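Local structure of galactan 1,3-beta-galactosidase (Phanerochaete chrysosporium, 7BYV) at residues T186-G191 with I202-S207. The protein probably hydrolyses the beta-1,3-galactan main chain of arabinogalactans from its end, as an exo-acting family 43 glycoside hydrolase that also carries a carbohydrate-binding module. The protein carries 1 engineered substitution. Residues are numbered along the deposited sequence; the frame is centred on the assembly and turned at random.
Sequences TLQAPG and IASHTS. Engineered in segment 186-191: Gln188 (natural residue Glu). With GAL (beta-D-galactopyranose), chain C; GAL (beta-D-galactopyranose), chain B; GAL (beta-D-galactopyranose), chain D.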
loop_
_atom_site.group_PDB
_atom_site.type_symbol
_atom_site.label_atom_id
_atom_site.label_comp_id
_atom_site.label_asym_id
_atom_site.label_seq_id
_atom_site.Cartn_x
_atom_site.Cartn_y
_atom_site.Cartn_z
ATOM N N THR A 186 9.664 10.537 15.013
ATOM C CA THR A 186 10.125 9.439 14.164
ATOM C C THR A 186 9.034 8.939 13.209
ATOM O O THR A 186 8.701 7.744 13.170
ATOM C CB THR A 186 10.704 8.300 15.017
ATOM O OG1 THR A 186 9.660 7.613 15.717
ATOM C CG2 THR A 186 11.750 8.853 16.022
ATOM N N LEU A 187 8.488 9.869 12.426
ATOM C CA LEU A 187 7.469 9.581 11.431
ATOM C C LEU A 187 8.111 9.508 10.059
ATOM O O LEU A 187 8.992 10.307 9.731
ATOM C CB LEU A 187 6.382 10.651 11.422
ATOM C CG LEU A 187 5.444 10.683 12.630
ATOM C CD1 LEU A 187 4.565 11.939 12.579
ATOM C CD2 LEU A 187 4.582 9.421 12.701
ATOM N N GLN A 188 7.680 8.527 9.273
ATOM C CA GLN A 188 8.038 8.452 7.872
ATOM C C GLN A 188 6.814 7.968 7.110
ATOM O O GLN A 188 5.723 7.827 7.674
ATOM C CB GLN A 188 9.256 7.554 7.653
ATOM C CG GLN A 188 9.049 6.125 8.086
ATOM C CD GLN A 188 10.219 5.236 7.699
ATOM O OE1 GLN A 188 11.263 5.728 7.262
ATOM N NE2 GLN A 188 10.049 3.931 7.847
ATOM N N ALA A 189 7.000 7.741 5.814
ATOM C CA ALA A 189 5.922 7.395 4.896
ATOM C C ALA A 189 4.701 8.304 5.056
ATOM O O ALA A 189 3.596 7.813 5.312
ATOM C CB ALA A 189 5.524 5.935 5.070
ATOM N N PRO A 190 4.855 9.624 4.895
ATOM C CA PRO A 190 3.732 10.537 5.127
ATOM C C PRO A 190 2.825 10.749 3.923
ATOM O O PRO A 190 3.230 10.639 2.762
ATOM C CB PRO A 190 4.446 11.849 5.472
ATOM C CG PRO A 190 5.610 11.826 4.568
ATOM C CD PRO A 190 6.069 10.377 4.525
ATOM N N GLY A 191 1.567 11.065 4.234
ATOM C CA GLY A 191 0.648 11.645 3.266
ATOM C C GLY A 191 -0.308 12.580 3.978
ATOM O O GLY A 191 -0.516 12.470 5.191
ATOM N N ILE A 202 -1.230 11.317 7.596
ATOM C CA ILE A 202 -1.078 9.884 7.837
ATOM C C ILE A 202 0.389 9.527 7.658
ATOM O O ILE A 202 1.067 10.057 6.767
ATOM C CB ILE A 202 -1.969 9.049 6.896
ATOM C CG1 ILE A 202 -3.431 9.266 7.253
ATOM C CG2 ILE A 202 -1.661 7.565 7.001
ATOM C CD1 ILE A 202 -4.341 8.978 6.123
ATOM N N ALA A 203 0.881 8.633 8.504
ATOM C CA ALA A 203 2.308 8.366 8.545
ATOM C C ALA A 203 2.562 7.060 9.282
ATOM O O ALA A 203 1.805 6.674 10.179
ATOM C CB ALA A 203 3.056 9.526 9.214
ATOM N N SER A 204 3.619 6.372 8.871
ATOM C CA SER A 204 4.172 5.278 9.650
ATOM C C SER A 204 5.199 5.815 10.646
ATOM O O SER A 204 5.750 6.912 10.487
ATOM C CB SER A 204 4.835 4.239 8.741
ATOM O OG SER A 204 6.171 4.616 8.418
ATOM N N HIS A 205 5.417 5.041 11.703
ATOM C CA HIS A 205 6.644 5.141 12.471
ATOM C C HIS A 205 7.772 4.464 11.694
ATOM O O HIS A 205 7.572 3.920 10.603
ATOM C CB HIS A 205 6.429 4.560 13.864
ATOM C CG HIS A 205 5.727 5.512 14.775
ATOM N ND1 HIS A 205 6.288 6.715 15.162
ATOM C CD2 HIS A 205 4.489 5.477 15.328
ATOM C CE1 HIS A 205 5.433 7.370 15.932
ATOM N NE2 HIS A 205 4.333 6.641 16.044
ATOM N N THR A 206 8.984 4.509 12.238
ATOM C CA THR A 206 10.159 3.987 11.545
ATOM C C THR A 206 10.523 2.625 12.108
ATOM O O THR A 206 10.807 2.502 13.305
ATOM C CB THR A 206 11.338 4.935 11.687
ATOM O OG1 THR A 206 11.600 5.110 13.081
ATOM C CG2 THR A 206 11.015 6.286 11.051
ATOM N N SER A 207 10.534 1.607 11.235
ATOM C CA SER A 207 10.834 0.239 11.652
ATOM C C SER A 207 11.429 -0.589 10.508
ATOM O O SER A 207 11.175 -1.799 10.419
ATOM C CB SER A 207 9.569 -0.439 12.191
ATOM O OG SER A 207 8.525 -0.382 11.225
HETATM C C1 GAL C . 15.001 4.048 9.161
HETATM C C2 GAL C . 13.703 3.752 8.357
HETATM C C3 GAL C . 14.019 3.271 6.892
HETATM C C4 GAL C . 15.035 4.212 6.154
HETATM C C5 GAL C . 16.234 4.528 7.060
HETATM C C6 GAL C . 17.199 5.629 6.508
HETATM O O2 GAL C . 12.870 2.773 9.003
HETATM O O3 GAL C . 12.847 3.239 6.096
HETATM O O4 GAL C . 14.405 5.443 5.694
HETATM O O5 GAL C . 15.810 4.979 8.395
HETATM O O6 GAL C . 18.419 5.746 7.294
HETATM C C1 GAL B . 12.070 2.735 5.080
HETATM C C2 GAL B . 11.229 3.469 3.945
HETATM C C3 GAL B . 11.286 2.759 2.611
HETATM C C4 GAL B . 12.739 2.343 2.316
HETATM C C5 GAL B . 13.174 1.256 3.352
HETATM C C6 GAL B . 14.707 1.060 3.574
HETATM O O2 GAL B . 9.869 3.644 4.255
HETATM O O3 GAL B . 10.851 3.652 1.585
HETATM O O4 GAL B . 13.621 3.497 2.345
HETATM O O5 GAL B . 12.543 1.404 4.693
HETATM O O6 GAL B . 14.976 0.138 4.645
HETATM C C1 GAL D . 16.419 5.178 13.892
HETATM C C2 GAL D . 15.481 5.548 12.729
HETATM C C3 GAL D . 16.023 4.800 11.504
HETATM C C4 GAL D . 17.344 5.518 11.102
HETATM C C5 GAL D . 18.335 5.475 12.315
HETATM C C6 GAL D . 19.642 6.344 12.158
HETATM O O1 GAL D . 15.892 5.506 15.190
HETATM O O2 GAL D . 14.139 5.212 12.970
HETATM O O3 GAL D . 15.118 4.706 10.365
HETATM O O4 GAL D . 17.104 6.881 10.706
HETATM O O5 GAL D . 17.706 5.825 13.638
HETATM O O6 GAL D . 20.620 5.696 11.315
HETATM O O HOH W 1 9.416 4.761 15.178
#
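Ile202 pairs with Gly191 through two backbone hydrogen bonds, Ile202 N to Gly191 O and Gly191 N to Ile202 O, both 2.8 Å, which join strands 190-195 and 198-205 in a regular antiparallel hydrogen-bonded pair. The methyl of Ala203 lies against Leu187, CB to CD2 3.8 Å, while its CA-H meets Ala189 O almost straight on. At Ser204 the register has slipped by one residue: Gln188 N gives a nearly linear bond to Ser204 O, but the return bond from Ser204 N to Gln188 O is bent and weak. With OG held between the backbone N and the carbonyl carbon (chi1 84°), Ser204 comes alongside Gln188 CG and bonds to His205 O at 2.7 Å; the same hydroxyl is also bonded to Gln243, a galactose-binding residue. The His205 ring presents one face to Leu187 CD2, which makes a CH-pi contact 4.2 Å from the centroid. His205 ND1 bonds at 3.3 Å to Thr186 O from well above the carbonyl plane, and NE2 is bonded to Gln229, so the imidazole is held at both nitrogens. Thr206 turns CG2 onto the aliphatic part of Gln188, 3.6 Å from CG, and makes a short hydrogen bond from OG1 to O2 of the chain D galactose (2.5 Å). A water accepts from Thr206 N and bonds Thr186 OG1, bridging the two segments where the strands part. The engineered Gln188, natively glutamate, extends beside the chain C galactose, and Ser207 N lies near O2 of the same sugar. The segments belong to a beta hairpin, strands 190-195 and 198-205, with the short strand 187-188 joined to the latter across a beta bulge, in one blade of the family 43 five-bladed beta-propeller, the Gln188 and Thr206 end lining the galactotriose-binding site.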